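Local coordinates for protein phospholipase C-beta (PLC-beta) (Sepia officinalis, PDB 3QR0) that is a multidomain phospholipase of the C-beta class, combining PH, EF-hand, TIM-barrel and C2 domains, with a calcium ion bound in the barrel, at residues E540-V545 / V561-K566; T547-K552 / Q586-A591; R635-T640 / E795-A800. One frame throughout, in Å; residues are numbered along the deposited sequence.

Interaction 1. Residues E540-V545 / V561-K566; sequences EMSSMV and VDYNKK
Tyr563 meets Met541 and Ser542 through its phenol oxygen alone. In van der Waals terms the contact is slight: OH lies 3.6 Å from the backbone N of Ser542 and 3.8 Å from CA of Met541, neither pair being a hydrogen bond. With CG anti to the backbone N (chi1 168°), the ring projects from the last turn of helix 557-563 and points its hydroxyl at the strand, while the two backbones stay well apart. Strand 540-545 and strand 569-572 are parallel neighbours in the sheet, joined through helices 546-555 and 557-563, so the tyrosine links the helical connection to the first strand of a beta-alpha-beta crossover of the TIM barrel. The polar link is a water. It sits in the ring plane at the phenol edge, 2.5 Å from Tyr563 OH, and donates to Ser542 OG at 3.0 Å. Ser542 OG is also hydrogen-bonded to Val524 O, whereas Tyr563 OH has a weak hydrogen bond to Ile568 O. The side chain of Met541 lies about 13 Å from the bound calcium ion. Charge pairs do not cross between the segments. Glu540 makes salt bridges with Lys535 and Arg537. Within 561-566, and away from the strand, Lys565 NZ reaches Asp562 OD2 at 2.8 Å, meeting its anti side 32° out of the carboxylate plane; Asp562 also pairs with Arg635, and Lys565 NZ with Lys631 O.

Interaction 2. Residues T547-K552 / Q586-A591; sequences TQALNK and QIYWNA
Between 547-552 and 586-591 the closest CA pair is Ala549 and Tyr588, 8.1 Å apart, a gap bridged by side chains. Tyr588 fills most of it. Its CG stands beside the backbone N and anti to the carbonyl carbon (chi1 -57°), which sends the phenol across the gap to the partner helix, its CE1 side at Ala549 and its hydroxyl at Leu550. The methyl of Ala549 points toward the tyrosine's segment and touches the ring obliquely, CB being 3.8 Å from CE1 of Tyr588. Leu550 crosses the tyrosine at about a right angle and covers the hydroxyl end with its isopropyl group: CG is 3.2 Å from Tyr588 OH, a tight approach, and CD2 follows at 3.4 Å from that same OH. CD2 also reaches toward Ile587, though at 4.5 Å from its CG2 this is a loose touch. Ile587 acts mainly on its own neighbour, holding CG2 3.7 Å above the centre of one face of the Tyr588 ring. Tyr583 adds an edge-to-face ring contact. The pair joins two helical parts of the Y-domain half of the TIM barrel, helix 546-555 following one barrel strand and helix 586-589 preceding another, 595-596. Near the C terminus, Leu801 packs on Leu550 and Phe804 on Ile587. No hydrogen bond or salt bridge spans the two segments, so the phenol oxygen is met here by hydrocarbon rather than by a polar partner. The contact across the segments is thus one of apolar packing, the methyl against the ring and the isopropyl against the hydroxyl end.

Interaction 3. Residues R635-T640 / E795-A800; sequences RFDPFT and EARAAA
Arg797 lays chiefly its aliphatic chain on Phe639: CG stands 3.7 Å from the ring centroid and 13° off the normal, a CH-pi contact over one face. CB and CD fall to either side of that point, and the chain, extended from CG to NE, crosses the ring at about a right angle. Ala800, one turn further along the helix, meets the ring edge instead, CB being 3.9 Å from Phe639 CD1. Phe639 is presented by a type I beta turn from Asp637 to Thr640, reinforced by an Asx turn in which Phe639 N donates to Asp637 OD1 (2.9 Å, 156°) from above the carboxylate plane. The turn follows helix 627-630 and precedes strand 650-660; helix 793-800, near the C terminus, probably belongs to the proximal C-terminal extension of PLC-beta proteins, folded back against the barrel. Past the ring, a water accepts from Arg797 NE at 3.0 Å and donates to Asp637 OD2 at 2.6 Å. The direct approach of Asp637 OD2 to Arg797 NH2, 4.2 Å, is too long for a salt bridge, whereas Arg797 NH1 is hydrogen-bonded to the carbonyl of Lys554 in helix 546-555.

From the N terminus, interaction 1 opens at strand 540-545 and interaction 2 at the following helix, 546-555. Interaction 1 closes first, at 561-566, before interaction 2 closes at 586-591, so the two loops cross. Both lie in the Y-domain half of the barrel and meet through Asn564, whose ND2 probably hydrogen-bonds to Ala591 O, and through Met544 packed on Ala549. Interaction 3 follows in series: it opens at 635-640 and closes at 795-800, a long span of chain that includes strands 650-660 to 761-771. Its first segment is tied back to interaction 1 by the Asp562-Arg635 salt bridge and packs on Asn590 of interaction 2, joining barrel, the segment 635-640 and C-terminal helix.

Interaction 1. Residues E540-V545 / V561-K566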
ATOM      1  N   GLU A 540      -1.590  25.768  15.515  1.00 27.78           N
ATOM      2  CA  GLU A 540      -2.745  26.143  14.718  1.00 27.86           C
ATOM      3  C   GLU A 540      -2.573  25.560  13.326  1.00 27.08           C
ATOM      4  O   GLU A 540      -1.475  25.564  12.767  1.00 27.07           O
ATOM      5  CB  GLU A 540      -2.936  27.656  14.674  1.00 28.57           C
ATOM      6  CG  GLU A 540      -3.424  28.226  16.001  1.00 30.07           C
ATOM      7  CD  GLU A 540      -3.901  29.660  15.902  1.00 31.40           C
ATOM      8  OE1 GLU A 540      -3.635  30.328  14.879  1.00 32.30           O
ATOM      9  OE2 GLU A 540      -4.537  30.127  16.868  1.00 33.02           O
ATOM     10  N   MET A 541      -3.654  25.011  12.790  1.00 26.60           N
ATOM     11  CA  MET A 541      -3.626  24.409  11.461  1.00 25.87           C
ATOM     12  C   MET A 541      -4.908  24.759  10.741  1.00 25.86           C
ATOM     13  O   MET A 541      -5.854  25.277  11.342  1.00 25.75           O
ATOM     14  CB  MET A 541      -3.440  22.887  11.553  1.00 25.49           C
ATOM     15  CG  MET A 541      -4.540  22.118  12.287  1.00 25.79           C
ATOM     16  SD  MET A 541      -5.982  21.719  11.262  1.00 26.65           S
ATOM     17  CE  MET A 541      -5.287  20.524  10.126  1.00 26.66           C
ATOM     18  N   SER A 542      -4.927  24.501   9.445  1.00 25.66           N
ATOM     19  CA  SER A 542      -6.117  24.733   8.664  1.00 26.15           C
ATOM     20  C   SER A 542      -6.437  23.511   7.828  1.00 25.19           C
ATOM     21  O   SER A 542      -5.543  22.824   7.325  1.00 24.66           O
ATOM     22  CB  SER A 542      -5.969  25.989   7.807  1.00 27.06           C
ATOM     23  OG  SER A 542      -6.171  27.154   8.608  1.00 29.39           O
ATOM     24  N   SER A 543      -7.729  23.223   7.736  1.00 25.03           N
ATOM     25  CA  SER A 543      -8.233  22.136   6.918  1.00 24.45           C
ATOM     26  C   SER A 543      -8.942  22.809   5.758  1.00 24.21           C
ATOM     27  O   SER A 543      -9.957  23.468   5.954  1.00 24.55           O
ATOM     28  CB  SER A 543      -9.189  21.257   7.730  1.00 24.52           C
ATOM     29  OG  SER A 543      -9.574  20.099   7.000  1.00 25.59           O
ATOM     30  N   MET A 544      -8.371  22.677   4.562  1.00 23.40           N
ATOM     31  CA  MET A 544      -8.856  23.377   3.382  1.00 23.12           C
ATOM     32  C   MET A 544      -9.518  22.428   2.395  1.00 22.21           C
ATOM     33  O   MET A 544      -8.936  21.405   2.019  1.00 21.08           O
ATOM     34  CB  MET A 544      -7.688  24.044   2.662  1.00 23.34           C
ATOM     35  CG  MET A 544      -6.851  24.969   3.505  1.00 24.56           C
ATOM     36  SD  MET A 544      -5.626  25.796   2.467  1.00 26.04           S
ATOM     37  CE  MET A 544      -4.702  26.717   3.700  1.00 27.19           C
ATOM     38  N   VAL A 545     -10.712  22.786   1.935  1.00 22.01           N
ATOM     39  CA  VAL A 545     -11.299  22.106   0.786  1.00 21.67           C
ATOM     40  C   VAL A 545     -10.355  22.334  -0.398  1.00 21.76           C
ATOM     41  O   VAL A 545      -9.628  23.324  -0.424  1.00 21.31           O
ATOM     42  CB  VAL A 545     -12.732  22.605   0.491  1.00 22.28           C
ATOM     43  CG1 VAL A 545     -12.729  24.044  -0.061  1.00 21.92           C
ATOM     44  CG2 VAL A 545     -13.443  21.648  -0.463  1.00 21.66           C
ATOM     45  N   VAL A 561       4.433  26.616   0.649  1.00 24.30           N
ATOM     46  CA  VAL A 561       5.521  25.711   1.026  1.00 23.79           C
ATOM     47  C   VAL A 561       6.163  26.129   2.360  1.00 24.12           C
ATOM     48  O   VAL A 561       6.422  25.282   3.211  1.00 23.84           O
ATOM     49  CB  VAL A 561       6.596  25.632  -0.083  1.00 23.86           C
ATOM     50  CG1 VAL A 561       7.823  24.858   0.390  1.00 23.59           C
ATOM     51  CG2 VAL A 561       6.012  24.996  -1.354  1.00 23.00           C
ATOM     52  N   ASP A 562       6.388  27.430   2.542  1.00 24.49           N
ATOM     53  CA  ASP A 562       6.993  27.941   3.775  1.00 25.03           C
ATOM     54  C   ASP A 562       6.085  27.750   4.993  1.00 24.53           C
ATOM     55  O   ASP A 562       6.551  27.366   6.062  1.00 23.98           O
ATOM     56  CB  ASP A 562       7.351  29.424   3.635  1.00 25.91           C
ATOM     57  CG  ASP A 562       8.658  29.660   2.878  1.00 26.54           C
ATOM     58  OD1 ASP A 562       9.020  30.842   2.721  1.00 27.73           O
ATOM     59  OD2 ASP A 562       9.320  28.693   2.443  1.00 26.83           O
ATOM     60  N   TYR A 563       4.795  28.022   4.827  1.00 24.65           N
ATOM     61  CA  TYR A 563       3.797  27.772   5.877  1.00 24.57           C
ATOM     62  C   TYR A 563       3.862  26.325   6.385  1.00 23.73           C
ATOM     63  O   TYR A 563       3.837  26.073   7.597  1.00 23.31           O
ATOM     64  CB  TYR A 563       2.388  28.099   5.352  1.00 24.73           C
ATOM     65  CG  TYR A 563       1.264  27.617   6.242  1.00 25.43           C
ATOM     66  CD1 TYR A 563       0.713  28.445   7.219  1.00 26.36           C
ATOM     67  CD2 TYR A 563       0.756  26.330   6.109  1.00 25.96           C
ATOM     68  CE1 TYR A 563      -0.321  27.996   8.040  1.00 26.99           C
ATOM     69  CE2 TYR A 563      -0.271  25.875   6.925  1.00 25.95           C
ATOM     70  CZ  TYR A 563      -0.807  26.710   7.884  1.00 26.42           C
ATOM     71  OH  TYR A 563      -1.822  26.237   8.685  1.00 27.20           O
ATOM     72  N   ASN A 564       3.973  25.383   5.453  1.00 23.09           N
ATOM     73  CA  ASN A 564       3.997  23.954   5.782  1.00 22.54           C
ATOM     74  C   ASN A 564       5.314  23.444   6.388  1.00 22.68           C
ATOM     75  O   ASN A 564       5.442  22.257   6.683  1.00 22.46           O
ATOM     76  CB  ASN A 564       3.633  23.125   4.541  1.00 22.05           C
ATOM     77  CG  ASN A 564       2.143  23.157   4.233  1.00 22.19           C
ATOM     78  OD1 ASN A 564       1.310  23.181   5.141  1.00 22.38           O
ATOM     79  ND2 ASN A 564       1.799  23.155   2.950  1.00 22.82           N
ATOM     80  N   LYS A 565       6.293  24.325   6.574  1.00 23.12           N
ATOM     81  CA  LYS A 565       7.516  23.947   7.268  1.00 23.75           C
ATOM     82  C   LYS A 565       7.321  23.925   8.782  1.00 24.00           C
ATOM     83  O   LYS A 565       8.007  23.183   9.481  1.00 24.09           O
ATOM     84  CB  LYS A 565       8.673  24.870   6.878  1.00 24.26           C
ATOM     85  CG  LYS A 565       9.047  24.725   5.417  1.00 24.41           C
ATOM     86  CD  LYS A 565      10.153  25.658   4.989  1.00 25.45           C
ATOM     87  CE  LYS A 565      10.451  25.492   3.493  1.00 25.97           C
ATOM     88  NZ  LYS A 565      11.161  26.672   2.954  1.00 26.09           N
ATOM     89  N   LYS A 566       6.380  24.726   9.272  1.00 24.45           N
ATOM     90  CA  LYS A 566       6.114  24.839  10.702  1.00 25.05           C
ATOM     91  C   LYS A 566       4.704  24.408  11.094  1.00 25.01           C
ATOM     92  O   LYS A 566       4.507  23.886  12.189  1.00 25.53           O
ATOM     93  CB  LYS A 566       6.364  26.275  11.155  1.00 25.78           C
ATOM     94  CG  LYS A 566       7.813  26.695  11.039  1.00 26.15           C
ATOM     95  CD  LYS A 566       8.014  28.144  11.475  1.00 27.05           C
ATOM     96  CE  LYS A 566       9.482  28.448  11.721  1.00 26.91           C
ATOM     97  NZ  LYS A 566       9.683  29.831  12.237  1.00 27.08           N
TER
HETATM   98  O   HOH W   1      -3.531  27.541  10.047  1.00 27.46           O

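Interaction 2. Residues T547-K552 / Q586-A591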
ATOM      1  N   THR A 547     -10.668  23.384  -3.314  1.00 23.90           N
ATOM      2  CA  THR A 547     -10.878  24.679  -3.959  1.00 24.73           C
ATOM      3  C   THR A 547     -10.106  25.803  -3.253  1.00 24.86           C
ATOM      4  O   THR A 547      -9.503  26.645  -3.915  1.00 25.00           O
ATOM      5  CB  THR A 547     -12.376  25.040  -4.012  1.00 25.11           C
ATOM      6  OG1 THR A 547     -13.111  23.931  -4.544  1.00 26.67           O
ATOM      7  CG2 THR A 547     -12.612  26.267  -4.884  1.00 26.41           C
ATOM      8  N   GLN A 548     -10.109  25.808  -1.917  1.00 24.67           N
ATOM      9  CA  GLN A 548      -9.381  26.841  -1.168  1.00 24.83           C
ATOM     10  C   GLN A 548      -7.881  26.665  -1.345  1.00 24.55           C
ATOM     11  O   GLN A 548      -7.171  27.629  -1.626  1.00 24.72           O
ATOM     12  CB  GLN A 548      -9.729  26.821   0.324  1.00 25.03           C
ATOM     13  CG  GLN A 548      -9.015  27.916   1.148  1.00 24.92           C
ATOM     14  CD  GLN A 548      -9.436  27.942   2.615  1.00 25.66           C
ATOM     15  OE1 GLN A 548      -9.698  26.902   3.212  1.00 25.00           O
ATOM     16  NE2 GLN A 548      -9.488  29.137   3.200  1.00 25.92           N
ATOM     17  N   ALA A 549      -7.413  25.433  -1.178  1.00 24.02           N
ATOM     18  CA  ALA A 549      -5.991  25.110  -1.286  1.00 23.88           C
ATOM     19  C   ALA A 549      -5.441  25.433  -2.675  1.00 24.18           C
ATOM     20  O   ALA A 549      -4.308  25.885  -2.792  1.00 24.43           O
ATOM     21  CB  ALA A 549      -5.751  23.648  -0.945  1.00 22.92           C
ATOM     22  N   LEU A 550      -6.246  25.206  -3.714  1.00 24.63           N
ATOM     23  CA  LEU A 550      -5.866  25.551  -5.091  1.00 25.25           C
ATOM     24  C   LEU A 550      -5.710  27.057  -5.294  1.00 26.25           C
ATOM     25  O   LEU A 550      -4.788  27.497  -5.976  1.00 26.14           O
ATOM     26  CB  LEU A 550      -6.887  25.003  -6.092  1.00 25.54           C
ATOM     27  CG  LEU A 550      -6.843  23.495  -6.332  1.00 25.61           C
ATOM     28  CD1 LEU A 550      -8.086  23.015  -7.085  1.00 26.43           C
ATOM     29  CD2 LEU A 550      -5.567  23.123  -7.087  1.00 25.80           C
ATOM     30  N   ASN A 551      -6.609  27.845  -4.708  1.00 26.85           N
ATOM     31  CA  ASN A 551      -6.472  29.305  -4.746  1.00 28.12           C
ATOM     32  C   ASN A 551      -5.178  29.788  -4.073  1.00 28.48           C
ATOM     33  O   ASN A 551      -4.502  30.673  -4.595  1.00 28.94           O
ATOM     34  CB  ASN A 551      -7.694  29.990  -4.122  1.00 28.60           C
ATOM     35  CG  ASN A 551      -8.931  29.887  -5.003  1.00 30.09           C
ATOM     36  OD1 ASN A 551      -8.823  29.769  -6.225  1.00 31.00           O
ATOM     37  ND2 ASN A 551     -10.113  29.925  -4.385  1.00 30.40           N
ATOM     38  N   LYS A 552      -4.829  29.204  -2.929  1.00 28.20           N
ATOM     39  CA  LYS A 552      -3.593  29.580  -2.236  1.00 28.48           C
ATOM     40  C   LYS A 552      -2.364  29.145  -3.044  1.00 28.36           C
ATOM     41  O   LYS A 552      -1.404  29.902  -3.184  1.00 28.60           O
ATOM     42  CB  LYS A 552      -3.532  28.963  -0.831  1.00 28.14           C
ATOM     43  CG  LYS A 552      -4.740  29.238   0.072  1.00 28.61           C
ATOM     44  CD  LYS A 552      -5.232  30.680   0.026  1.00 29.74           C
ATOM     45  CE  LYS A 552      -6.442  30.865   0.924  1.00 29.81           C
ATOM     46  NZ  LYS A 552      -7.010  32.240   0.851  1.00 31.89           N
ATOM     47  N   GLN A 586      -0.099  14.175  -5.098  1.00 20.55           N
ATOM     48  CA  GLN A 586       1.115  14.924  -5.430  1.00 20.92           C
ATOM     49  C   GLN A 586       0.849  16.424  -5.608  1.00 21.40           C
ATOM     50  O   GLN A 586       1.701  17.241  -5.277  1.00 21.28           O
ATOM     51  CB  GLN A 586       1.783  14.373  -6.701  1.00 21.28           C
ATOM     52  CG  GLN A 586       2.708  13.167  -6.476  1.00 21.58           C
ATOM     53  CD  GLN A 586       1.976  11.841  -6.330  1.00 22.48           C
ATOM     54  OE1 GLN A 586       0.748  11.763  -6.460  1.00 21.77           O
ATOM     55  NE2 GLN A 586       2.737  10.781  -6.053  1.00 22.60           N
ATOM     56  N   ILE A 587      -0.326  16.787  -6.133  1.00 21.57           N
ATOM     57  CA  ILE A 587      -0.671  18.201  -6.323  1.00 22.06           C
ATOM     58  C   ILE A 587      -0.394  18.993  -5.043  1.00 22.18           C
ATOM     59  O   ILE A 587       0.161  20.091  -5.088  1.00 22.51           O
ATOM     60  CB  ILE A 587      -2.158  18.398  -6.724  1.00 22.24           C
ATOM     61  CG1 ILE A 587      -2.419  17.846  -8.131  1.00 23.06           C
ATOM     62  CG2 ILE A 587      -2.530  19.892  -6.687  1.00 22.10           C
ATOM     63  CD1 ILE A 587      -3.900  17.706  -8.473  1.00 23.92           C
ATOM     64  N   TYR A 588      -0.780  18.416  -3.904  1.00 21.72           N
ATOM     65  CA  TYR A 588      -0.677  19.088  -2.616  1.00 21.44           C
ATOM     66  C   TYR A 588       0.593  18.712  -1.848  1.00 21.27           C
ATOM     67  O   TYR A 588       1.145  19.548  -1.129  1.00 21.24           O
ATOM     68  CB  TYR A 588      -1.959  18.844  -1.808  1.00 21.45           C
ATOM     69  CG  TYR A 588      -3.163  19.319  -2.596  1.00 21.51           C
ATOM     70  CD1 TYR A 588      -3.447  20.674  -2.702  1.00 22.14           C
ATOM     71  CD2 TYR A 588      -3.960  18.425  -3.303  1.00 21.36           C
ATOM     72  CE1 TYR A 588      -4.517  21.126  -3.453  1.00 22.67           C
ATOM     73  CE2 TYR A 588      -5.032  18.870  -4.059  1.00 21.90           C
ATOM     74  CZ  TYR A 588      -5.302  20.223  -4.126  1.00 22.14           C
ATOM     75  OH  TYR A 588      -6.359  20.680  -4.870  1.00 23.52           O
ATOM     76  N   TRP A 589       1.073  17.480  -2.013  1.00 20.89           N
ATOM     77  CA  TRP A 589       2.373  17.098  -1.445  1.00 21.15           C
ATOM     78  C   TRP A 589       3.507  17.956  -2.009  1.00 21.62           C
ATOM     79  O   TRP A 589       4.510  18.187  -1.320  1.00 21.86           O
ATOM     80  CB  TRP A 589       2.701  15.624  -1.702  1.00 20.80           C
ATOM     81  CG  TRP A 589       1.870  14.654  -0.945  1.00 20.32           C
ATOM     82  CD1 TRP A 589       1.273  14.840   0.270  1.00 20.78           C
ATOM     83  CD2 TRP A 589       1.577  13.312  -1.332  1.00 21.48           C
ATOM     84  NE1 TRP A 589       0.605  13.701   0.653  1.00 20.09           N
ATOM     85  CE2 TRP A 589       0.778  12.745  -0.311  1.00 20.73           C
ATOM     86  CE3 TRP A 589       1.907  12.531  -2.442  1.00 21.59           C
ATOM     87  CZ2 TRP A 589       0.309  11.442  -0.373  1.00 21.32           C
ATOM     88  CZ3 TRP A 589       1.438  11.232  -2.500  1.00 21.88           C
ATOM     89  CH2 TRP A 589       0.651  10.702  -1.472  1.00 21.87           C
ATOM     90  N   ASN A 590       3.346  18.422  -3.250  1.00 21.81           N
ATOM     91  CA  ASN A 590       4.325  19.318  -3.884  1.00 22.41           C
ATOM     92  C   ASN A 590       4.458  20.666  -3.165  1.00 22.65           C
ATOM     93  O   ASN A 590       5.499  21.306  -3.258  1.00 23.27           O
ATOM     94  CB  ASN A 590       3.967  19.581  -5.355  1.00 22.49           C
ATOM     95  CG  ASN A 590       4.104  18.347  -6.234  1.00 22.86           C
ATOM     96  OD1 ASN A 590       4.883  17.431  -5.945  1.00 23.69           O
ATOM     97  ND2 ASN A 590       3.338  18.319  -7.325  1.00 22.59           N
ATOM     98  N   ALA A 591       3.404  21.091  -2.471  1.00 22.67           N
ATOM     99  CA  ALA A 591       3.427  22.317  -1.664  1.00 23.07           C
ATOM    100  C   ALA A 591       3.748  22.038  -0.186  1.00 23.11           C
ATOM    101  O   ALA A 591       3.688  22.945   0.652  1.00 23.44           O
ATOM    102  CB  ALA A 591       2.096  23.040  -1.778  1.00 23.38           C
TER

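Interaction 3. Residues R635-T640 / E795-A800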
ATOM      1  N   ARG A 635      13.450  29.217  -0.532  1.00 34.78           N
ATOM      2  CA  ARG A 635      12.185  29.471  -1.214  1.00 34.12           C
ATOM      3  C   ARG A 635      12.057  28.477  -2.359  1.00 33.27           C
ATOM      4  O   ARG A 635      13.015  28.268  -3.103  1.00 33.10           O
ATOM      5  CB  ARG A 635      12.128  30.900  -1.761  1.00 34.75           C
ATOM      6  CG  ARG A 635      12.069  31.976  -0.690  1.00 35.04           C
ATOM      7  CD  ARG A 635      10.686  32.070  -0.052  1.00 34.11           C
ATOM      8  NE  ARG A 635       9.767  32.907  -0.820  1.00 33.54           N
ATOM      9  CZ  ARG A 635       8.513  33.178  -0.464  1.00 33.63           C
ATOM     10  NH1 ARG A 635       7.998  32.672   0.650  1.00 33.13           N
ATOM     11  NH2 ARG A 635       7.761  33.957  -1.231  1.00 34.23           N
ATOM     12  N   PHE A 636      10.880  27.865  -2.485  1.00 32.15           N
ATOM     13  CA  PHE A 636      10.634  26.849  -3.510  1.00 31.26           C
ATOM     14  C   PHE A 636       9.268  27.040  -4.171  1.00 30.82           C
ATOM     15  O   PHE A 636       8.240  27.039  -3.497  1.00 30.16           O
ATOM     16  CB  PHE A 636      10.722  25.450  -2.901  1.00 30.38           C
ATOM     17  CG  PHE A 636      10.302  24.353  -3.841  1.00 29.88           C
ATOM     18  CD1 PHE A 636      10.988  24.145  -5.029  1.00 29.75           C
ATOM     19  CD2 PHE A 636       9.217  23.538  -3.544  1.00 28.84           C
ATOM     20  CE1 PHE A 636      10.608  23.136  -5.904  1.00 29.12           C
ATOM     21  CE2 PHE A 636       8.829  22.526  -4.414  1.00 28.88           C
ATOM     22  CZ  PHE A 636       9.530  22.328  -5.602  1.00 29.07           C
ATOM     23  N   ASP A 637       9.280  27.215  -5.492  1.00 30.62           N
ATOM     24  CA  ASP A 637       8.064  27.312  -6.287  1.00 30.31           C
ATOM     25  C   ASP A 637       7.816  25.944  -6.937  1.00 29.51           C
ATOM     26  O   ASP A 637       8.550  25.551  -7.845  1.00 29.13           O
ATOM     27  CB  ASP A 637       8.217  28.412  -7.348  1.00 31.12           C
ATOM     28  CG  ASP A 637       6.978  28.585  -8.214  1.00 31.56           C
ATOM     29  OD1 ASP A 637       5.982  27.853  -8.021  1.00 31.05           O
ATOM     30  OD2 ASP A 637       7.002  29.472  -9.095  1.00 33.40           O
ATOM     31  N   PRO A 638       6.794  25.205  -6.462  1.00 28.82           N
ATOM     32  CA  PRO A 638       6.498  23.896  -7.044  1.00 28.37           C
ATOM     33  C   PRO A 638       6.030  23.925  -8.500  1.00 28.58           C
ATOM     34  O   PRO A 638       5.939  22.873  -9.118  1.00 28.17           O
ATOM     35  CB  PRO A 638       5.390  23.345  -6.138  1.00 27.91           C
ATOM     36  CG  PRO A 638       4.818  24.515  -5.467  1.00 28.29           C
ATOM     37  CD  PRO A 638       5.944  25.469  -5.287  1.00 28.68           C
ATOM     38  N   PHE A 639       5.743  25.109  -9.039  1.00 29.34           N
ATOM     39  CA  PHE A 639       5.427  25.249 -10.460  1.00 29.85           C
ATOM     40  C   PHE A 639       6.654  25.528 -11.330  1.00 30.74           C
ATOM     41  O   PHE A 639       6.516  25.789 -12.524  1.00 31.10           O
ATOM     42  CB  PHE A 639       4.379  26.344 -10.663  1.00 30.06           C
ATOM     43  CG  PHE A 639       3.055  26.013 -10.066  1.00 29.38           C
ATOM     44  CD1 PHE A 639       2.180  25.156 -10.726  1.00 29.02           C
ATOM     45  CD2 PHE A 639       2.680  26.536  -8.838  1.00 28.60           C
ATOM     46  CE1 PHE A 639       0.959  24.841 -10.180  1.00 28.15           C
ATOM     47  CE2 PHE A 639       1.460  26.223  -8.283  1.00 28.20           C
ATOM     48  CZ  PHE A 639       0.594  25.374  -8.955  1.00 28.31           C
ATOM     49  N   THR A 640       7.846  25.468 -10.739  1.00 31.10           N
ATOM     50  CA  THR A 640       9.083  25.678 -11.490  1.00 32.13           C
ATOM     51  C   THR A 640       9.231  24.640 -12.602  1.00 32.63           C
ATOM     52  O   THR A 640       8.851  23.481 -12.433  1.00 31.78           O
ATOM     53  CB  THR A 640      10.333  25.618 -10.574  1.00 31.84           C
ATOM     54  OG1 THR A 640      11.505  25.867 -11.351  1.00 32.57           O
ATOM     55  CG2 THR A 640      10.466  24.259  -9.903  1.00 31.03           C
ATOM     56  N   GLU A 795      -3.242  31.775 -14.108  1.00 38.72           N
ATOM     57  CA  GLU A 795      -3.685  31.033 -15.289  1.00 38.35           C
ATOM     58  C   GLU A 795      -2.637  30.029 -15.760  1.00 36.89           C
ATOM     59  O   GLU A 795      -2.985  28.920 -16.148  1.00 36.24           O
ATOM     60  CB  GLU A 795      -4.038  31.989 -16.436  1.00 39.59           C
ATOM     61  CG  GLU A 795      -5.366  32.713 -16.252  1.00 41.27           C
ATOM     62  CD  GLU A 795      -5.622  33.778 -17.316  1.00 44.07           C
ATOM     63  OE1 GLU A 795      -6.649  34.481 -17.204  1.00 45.35           O
ATOM     64  OE2 GLU A 795      -4.806  33.912 -18.258  1.00 45.70           O
ATOM     65  N   ALA A 796      -1.367  30.426 -15.735  1.00 35.99           N
ATOM     66  CA  ALA A 796      -0.268  29.529 -16.114  1.00 35.08           C
ATOM     67  C   ALA A 796      -0.160  28.337 -15.157  1.00 33.23           C
ATOM     68  O   ALA A 796       0.138  27.216 -15.570  1.00 32.74           O
ATOM     69  CB  ALA A 796       1.047  30.287 -16.154  1.00 35.39           C
ATOM     70  N   ARG A 797      -0.408  28.592 -13.879  1.00 32.14           N
ATOM     71  CA  ARG A 797      -0.339  27.556 -12.847  1.00 30.63           C
ATOM     72  C   ARG A 797      -1.510  26.584 -12.936  1.00 30.03           C
ATOM     73  O   ARG A 797      -1.331  25.380 -12.747  1.00 29.09           O
ATOM     74  CB  ARG A 797      -0.270  28.202 -11.462  1.00 30.25           C
ATOM     75  CG  ARG A 797       1.074  28.869 -11.207  1.00 29.89           C
ATOM     76  CD  ARG A 797       1.023  29.897 -10.096  1.00 29.44           C
ATOM     77  NE  ARG A 797       2.328  30.526  -9.907  1.00 29.75           N
ATOM     78  CZ  ARG A 797       2.546  31.648  -9.223  1.00 29.86           C
ATOM     79  NH1 ARG A 797       1.549  32.300  -8.635  1.00 30.44           N
ATOM     80  NH2 ARG A 797       3.781  32.119  -9.121  1.00 30.40           N
ATOM     81  N   ALA A 798      -2.702  27.106 -13.231  1.00 30.16           N
ATOM     82  CA  ALA A 798      -3.882  26.266 -13.458  1.00 29.72           C
ATOM     83  C   ALA A 798      -3.654  25.320 -14.634  1.00 29.59           C
ATOM     84  O   ALA A 798      -4.036  24.155 -14.577  1.00 28.90           O
ATOM     85  CB  ALA A 798      -5.118  27.131 -13.715  1.00 30.22           C
ATOM     86  N   ALA A 799      -3.038  25.840 -15.694  1.00 30.06           N
ATOM     87  CA  ALA A 799      -2.699  25.048 -16.879  1.00 30.10           C
ATOM     88  C   ALA A 799      -1.701  23.939 -16.555  1.00 29.32           C
ATOM     89  O   ALA A 799      -1.838  22.818 -17.047  1.00 28.88           O
ATOM     90  CB  ALA A 799      -2.148  25.952 -17.985  1.00 30.97           C
ATOM     91  N   ALA A 800      -0.704  24.257 -15.730  1.00 28.77           N
ATOM     92  CA  ALA A 800       0.272  23.265 -15.270  1.00 28.42           C
ATOM     93  C   ALA A 800      -0.407  22.080 -14.587  1.00 27.83           C
ATOM     94  O   ALA A 800       0.028  20.942 -14.753  1.00 27.10           O
ATOM     95  CB  ALA A 800       1.283  23.898 -14.321  1.00 28.15           C
TER
HETATM   96  O   HOH W   2       5.081  29.809 -10.828  1.00 34.47           O